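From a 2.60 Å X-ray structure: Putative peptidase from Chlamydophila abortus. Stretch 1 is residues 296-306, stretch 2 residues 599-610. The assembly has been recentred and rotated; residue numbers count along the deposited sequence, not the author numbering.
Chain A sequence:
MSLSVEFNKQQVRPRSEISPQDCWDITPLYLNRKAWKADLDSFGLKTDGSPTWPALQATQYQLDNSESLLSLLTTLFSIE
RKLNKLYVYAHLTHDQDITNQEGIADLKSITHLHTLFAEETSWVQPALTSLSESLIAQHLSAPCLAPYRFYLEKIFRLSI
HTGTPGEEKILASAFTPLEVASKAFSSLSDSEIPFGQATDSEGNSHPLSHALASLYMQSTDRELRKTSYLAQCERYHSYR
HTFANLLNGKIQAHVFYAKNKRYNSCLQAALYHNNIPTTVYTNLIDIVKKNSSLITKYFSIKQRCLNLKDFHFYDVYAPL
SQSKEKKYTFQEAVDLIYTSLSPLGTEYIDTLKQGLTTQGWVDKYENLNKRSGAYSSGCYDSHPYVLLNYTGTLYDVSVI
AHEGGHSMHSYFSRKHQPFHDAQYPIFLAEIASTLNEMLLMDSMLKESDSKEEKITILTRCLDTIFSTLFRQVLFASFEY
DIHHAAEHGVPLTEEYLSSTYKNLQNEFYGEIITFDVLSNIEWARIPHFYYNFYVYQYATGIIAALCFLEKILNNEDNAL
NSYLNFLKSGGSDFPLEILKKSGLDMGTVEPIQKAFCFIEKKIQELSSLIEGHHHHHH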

# COMPACT_ATOMS: atom_id res chain seq x y z
N THR A 296 -16.09 -3.79 -19.90
CA THR A 296 -16.83 -4.53 -20.92
C THR A 296 -15.90 -5.08 -21.99
O THR A 296 -15.95 -6.27 -22.28
CB THR A 296 -17.86 -3.65 -21.59
OG1 THR A 296 -18.54 -2.86 -20.60
CG2 THR A 296 -18.84 -4.49 -22.31
N LYS A 297 -15.03 -4.25 -22.56
CA LYS A 297 -14.12 -4.74 -23.61
C LYS A 297 -13.31 -5.93 -23.15
O LYS A 297 -13.34 -6.98 -23.79
CB LYS A 297 -13.16 -3.65 -24.09
CG LYS A 297 -13.56 -2.97 -25.38
CD LYS A 297 -12.72 -1.71 -25.62
CE LYS A 297 -13.13 -0.99 -26.91
NZ LYS A 297 -12.77 0.46 -26.87
N TYR A 298 -12.58 -5.75 -22.05
CA TYR A 298 -11.61 -6.74 -21.58
C TYR A 298 -12.25 -8.06 -21.26
O TYR A 298 -11.78 -9.09 -21.73
CB TYR A 298 -10.84 -6.26 -20.34
CG TYR A 298 -9.89 -7.31 -19.78
CD1 TYR A 298 -9.00 -7.99 -20.61
CD2 TYR A 298 -9.89 -7.62 -18.41
CE1 TYR A 298 -8.12 -8.95 -20.11
CE2 TYR A 298 -9.02 -8.59 -17.89
CZ TYR A 298 -8.14 -9.25 -18.75
OH TYR A 298 -7.28 -10.18 -18.25
N PHE A 299 -13.31 -8.03 -20.46
CA PHE A 299 -14.02 -9.26 -20.10
C PHE A 299 -14.60 -10.05 -21.28
O PHE A 299 -14.61 -11.27 -21.23
CB PHE A 299 -15.07 -9.01 -19.03
CG PHE A 299 -14.50 -8.68 -17.68
CD1 PHE A 299 -13.14 -8.86 -17.41
CD2 PHE A 299 -15.33 -8.22 -16.65
CE1 PHE A 299 -12.59 -8.56 -16.16
CE2 PHE A 299 -14.80 -7.92 -15.38
CZ PHE A 299 -13.42 -8.09 -15.14
N SER A 300 -15.08 -9.39 -22.33
CA SER A 300 -15.61 -10.15 -23.47
C SER A 300 -14.48 -10.89 -24.16
O SER A 300 -14.67 -12.00 -24.67
CB SER A 300 -16.29 -9.27 -24.50
OG SER A 300 -16.60 -8.03 -23.94
N ILE A 301 -13.31 -10.27 -24.22
CA ILE A 301 -12.20 -11.00 -24.77
C ILE A 301 -12.03 -12.26 -23.97
O ILE A 301 -11.91 -13.35 -24.52
CB ILE A 301 -10.91 -10.20 -24.69
CG1 ILE A 301 -11.02 -8.96 -25.58
CG2 ILE A 301 -9.73 -11.07 -25.06
CD1 ILE A 301 -9.79 -8.11 -25.54
N LYS A 302 -12.03 -12.13 -22.64
CA LYS A 302 -11.91 -13.30 -21.77
C LYS A 302 -13.03 -14.30 -22.04
O LYS A 302 -12.76 -15.48 -22.18
CB LYS A 302 -11.87 -12.92 -20.29
CG LYS A 302 -10.49 -12.55 -19.77
CD LYS A 302 -10.39 -12.87 -18.27
CE LYS A 302 -8.95 -13.00 -17.79
NZ LYS A 302 -8.90 -13.29 -16.33
N GLN A 303 -14.28 -13.82 -22.15
CA GLN A 303 -15.41 -14.70 -22.50
C GLN A 303 -15.28 -15.44 -23.84
O GLN A 303 -15.48 -16.66 -23.89
CB GLN A 303 -16.75 -13.97 -22.46
CG GLN A 303 -17.88 -14.88 -22.81
CD GLN A 303 -19.24 -14.17 -22.92
OE1 GLN A 303 -19.37 -12.97 -22.68
NE2 GLN A 303 -20.27 -14.93 -23.28
N ARG A 304 -14.97 -14.72 -24.93
CA ARG A 304 -14.80 -15.38 -26.23
C ARG A 304 -13.66 -16.38 -26.18
O ARG A 304 -13.73 -17.45 -26.77
CB ARG A 304 -14.54 -14.37 -27.37
CG ARG A 304 -15.79 -13.74 -27.94
CD ARG A 304 -15.49 -12.73 -29.07
NE ARG A 304 -15.36 -11.35 -28.57
CZ ARG A 304 -14.21 -10.66 -28.54
NH1 ARG A 304 -13.10 -11.21 -29.01
NH2 ARG A 304 -14.19 -9.42 -28.05
N CYS A 305 -12.62 -16.05 -25.43
CA CYS A 305 -11.46 -16.91 -25.42
C CYS A 305 -11.64 -18.15 -24.57
O CYS A 305 -10.88 -19.10 -24.69
CB CYS A 305 -10.23 -16.15 -24.96
SG CYS A 305 -8.79 -17.20 -25.03
N LEU A 306 -12.64 -18.13 -23.71
CA LEU A 306 -12.89 -19.25 -22.83
C LEU A 306 -14.07 -20.05 -23.37
O LEU A 306 -14.45 -21.07 -22.77
CB LEU A 306 -13.23 -18.75 -21.43
CG LEU A 306 -12.04 -18.33 -20.57
CD1 LEU A 306 -12.50 -17.84 -19.19
CD2 LEU A 306 -11.05 -19.48 -20.46
N ILE A 599 -3.93 1.20 -20.95
CA ILE A 599 -4.77 0.03 -20.81
C ILE A 599 -5.38 -0.32 -22.16
O ILE A 599 -5.36 -1.48 -22.59
CB ILE A 599 -5.83 0.27 -19.74
CG1 ILE A 599 -5.14 0.46 -18.39
CG2 ILE A 599 -6.81 -0.86 -19.66
CD1 ILE A 599 -5.96 1.21 -17.41
N GLU A 600 -5.90 0.70 -22.86
CA GLU A 600 -6.50 0.51 -24.16
C GLU A 600 -5.54 -0.16 -25.10
O GLU A 600 -5.91 -1.09 -25.84
CB GLU A 600 -6.89 1.85 -24.74
CG GLU A 600 -7.56 1.79 -26.08
CD GLU A 600 -9.01 1.38 -25.99
OE1 GLU A 600 -9.77 2.05 -25.25
OE2 GLU A 600 -9.38 0.38 -26.65
N LYS A 601 -4.29 0.28 -25.07
CA LYS A 601 -3.32 -0.29 -25.97
C LYS A 601 -3.16 -1.77 -25.71
O LYS A 601 -3.05 -2.57 -26.64
CB LYS A 601 -1.98 0.40 -25.83
CG LYS A 601 -1.06 0.05 -26.94
CD LYS A 601 0.37 0.32 -26.59
CE LYS A 601 1.27 -0.32 -27.64
NZ LYS A 601 2.60 -0.70 -27.11
N LYS A 602 -3.16 -2.14 -24.43
CA LYS A 602 -2.89 -3.52 -24.05
C LYS A 602 -4.10 -4.39 -24.39
O LYS A 602 -3.94 -5.54 -24.82
CB LYS A 602 -2.59 -3.59 -22.55
CG LYS A 602 -1.27 -3.03 -22.16
CD LYS A 602 -0.18 -4.04 -22.26
CE LYS A 602 1.18 -3.43 -21.99
NZ LYS A 602 1.67 -2.86 -23.27
N ILE A 603 -5.30 -3.85 -24.20
CA ILE A 603 -6.50 -4.60 -24.55
C ILE A 603 -6.49 -4.91 -26.05
O ILE A 603 -6.83 -6.01 -26.45
CB ILE A 603 -7.79 -3.86 -24.18
CG1 ILE A 603 -7.90 -3.72 -22.66
CG2 ILE A 603 -9.01 -4.57 -24.72
CD1 ILE A 603 -9.13 -3.00 -22.20
N GLN A 604 -6.06 -3.94 -26.86
CA GLN A 604 -5.99 -4.14 -28.31
C GLN A 604 -4.92 -5.14 -28.70
O GLN A 604 -5.17 -5.98 -29.55
CB GLN A 604 -5.77 -2.83 -29.06
CG GLN A 604 -7.02 -1.97 -29.17
CD GLN A 604 -6.70 -0.54 -29.60
OE1 GLN A 604 -7.57 0.35 -29.59
NE2 GLN A 604 -5.44 -0.30 -29.98
N GLU A 605 -3.74 -5.07 -28.10
CA GLU A 605 -2.74 -6.12 -28.39
C GLU A 605 -3.34 -7.49 -28.14
O GLU A 605 -3.23 -8.37 -28.97
CB GLU A 605 -1.48 -5.98 -27.53
CG GLU A 605 -0.65 -4.75 -27.78
CD GLU A 605 0.68 -4.79 -27.04
OE1 GLU A 605 1.17 -5.92 -26.78
OE2 GLU A 605 1.24 -3.71 -26.74
N LEU A 606 -4.00 -7.65 -27.00
CA LEU A 606 -4.53 -8.95 -26.59
C LEU A 606 -5.60 -9.40 -27.56
O LEU A 606 -5.64 -10.56 -27.98
CB LEU A 606 -5.11 -8.88 -25.18
CG LEU A 606 -5.81 -10.18 -24.73
CD1 LEU A 606 -4.80 -11.29 -24.57
CD2 LEU A 606 -6.58 -9.99 -23.44
N SER A 607 -6.47 -8.44 -27.88
CA SER A 607 -7.61 -8.67 -28.74
C SER A 607 -7.20 -9.21 -30.11
O SER A 607 -7.87 -10.06 -30.67
CB SER A 607 -8.39 -7.38 -28.92
OG SER A 607 -9.70 -7.66 -29.36
N SER A 608 -6.09 -8.75 -30.64
CA SER A 608 -5.68 -9.27 -31.92
C SER A 608 -4.65 -10.41 -31.79
O SER A 608 -4.00 -10.78 -32.76
CB SER A 608 -5.21 -8.14 -32.84
OG SER A 608 -4.13 -7.45 -32.25
N LEU A 609 -4.51 -10.99 -30.61
CA LEU A 609 -3.73 -12.22 -30.51
C LEU A 609 -4.67 -13.40 -30.66
O LEU A 609 -4.28 -14.48 -31.10
CB LEU A 609 -2.97 -12.30 -29.19
CG LEU A 609 -1.65 -11.53 -29.10
CD1 LEU A 609 -0.90 -11.98 -27.86
CD2 LEU A 609 -0.81 -11.74 -30.33
N ILE A 610 -5.93 -13.19 -30.31
CA ILE A 610 -6.94 -14.19 -30.59
C ILE A 610 -7.26 -14.27 -32.10
O ILE A 610 -8.17 -13.61 -32.62
CB ILE A 610 -8.21 -13.91 -29.78
CG1 ILE A 610 -7.85 -13.30 -28.40
CG2 ILE A 610 -9.12 -15.18 -29.76
CD1 ILE A 610 -6.89 -14.12 -27.52

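This is a modest, mainly apolar contact between two nearly parallel helices, with one salt bridge at its N-terminal end. The axes of 296-306 and 599-607 approach to 10.4 Å at 20°, close enough for branched aliphatic side chains to meet but not for the backbones to touch, and 473 Å² is buried over both sides.

Ile301 is the centre, with the largest covered area, 87 Å². Its CA-to-CB bond points toward the second stretch, and with chi1 m and chi2 t CD1 lies 3.7 Å from Ile603 CG2 and 3.7 Å from Ser607 CB, and CG2 lies 3.7 Å from Leu606 CD2, which is also 4.3 Å from Ile301 CD1. The small Ser607 fits where the CA atoms of Ile301 and Ser607 are only 6.5 Å apart.

The CA-to-CB bond of Tyr298 points sideways, yet its CB sits 4.1 Å from Ile603 CD1, and its ring meets Leu606 edge-on, CE1 to CD2 at 3.8 Å. Its hydroxyl is hydrogen-bonded elsewhere in the structure, and its contacts here are through carbon.

Beyond the second helix, Ile610 CD1 reaches Cys305 SG at 4.4 Å, a looser apolar contact.

At the N-terminal end, the exposed, extended Lys297 brings NZ to 3.4 Å from Glu600 OE2, a salt bridge whose hydrogen bond is weak; no other hydrogen bond links the stretches.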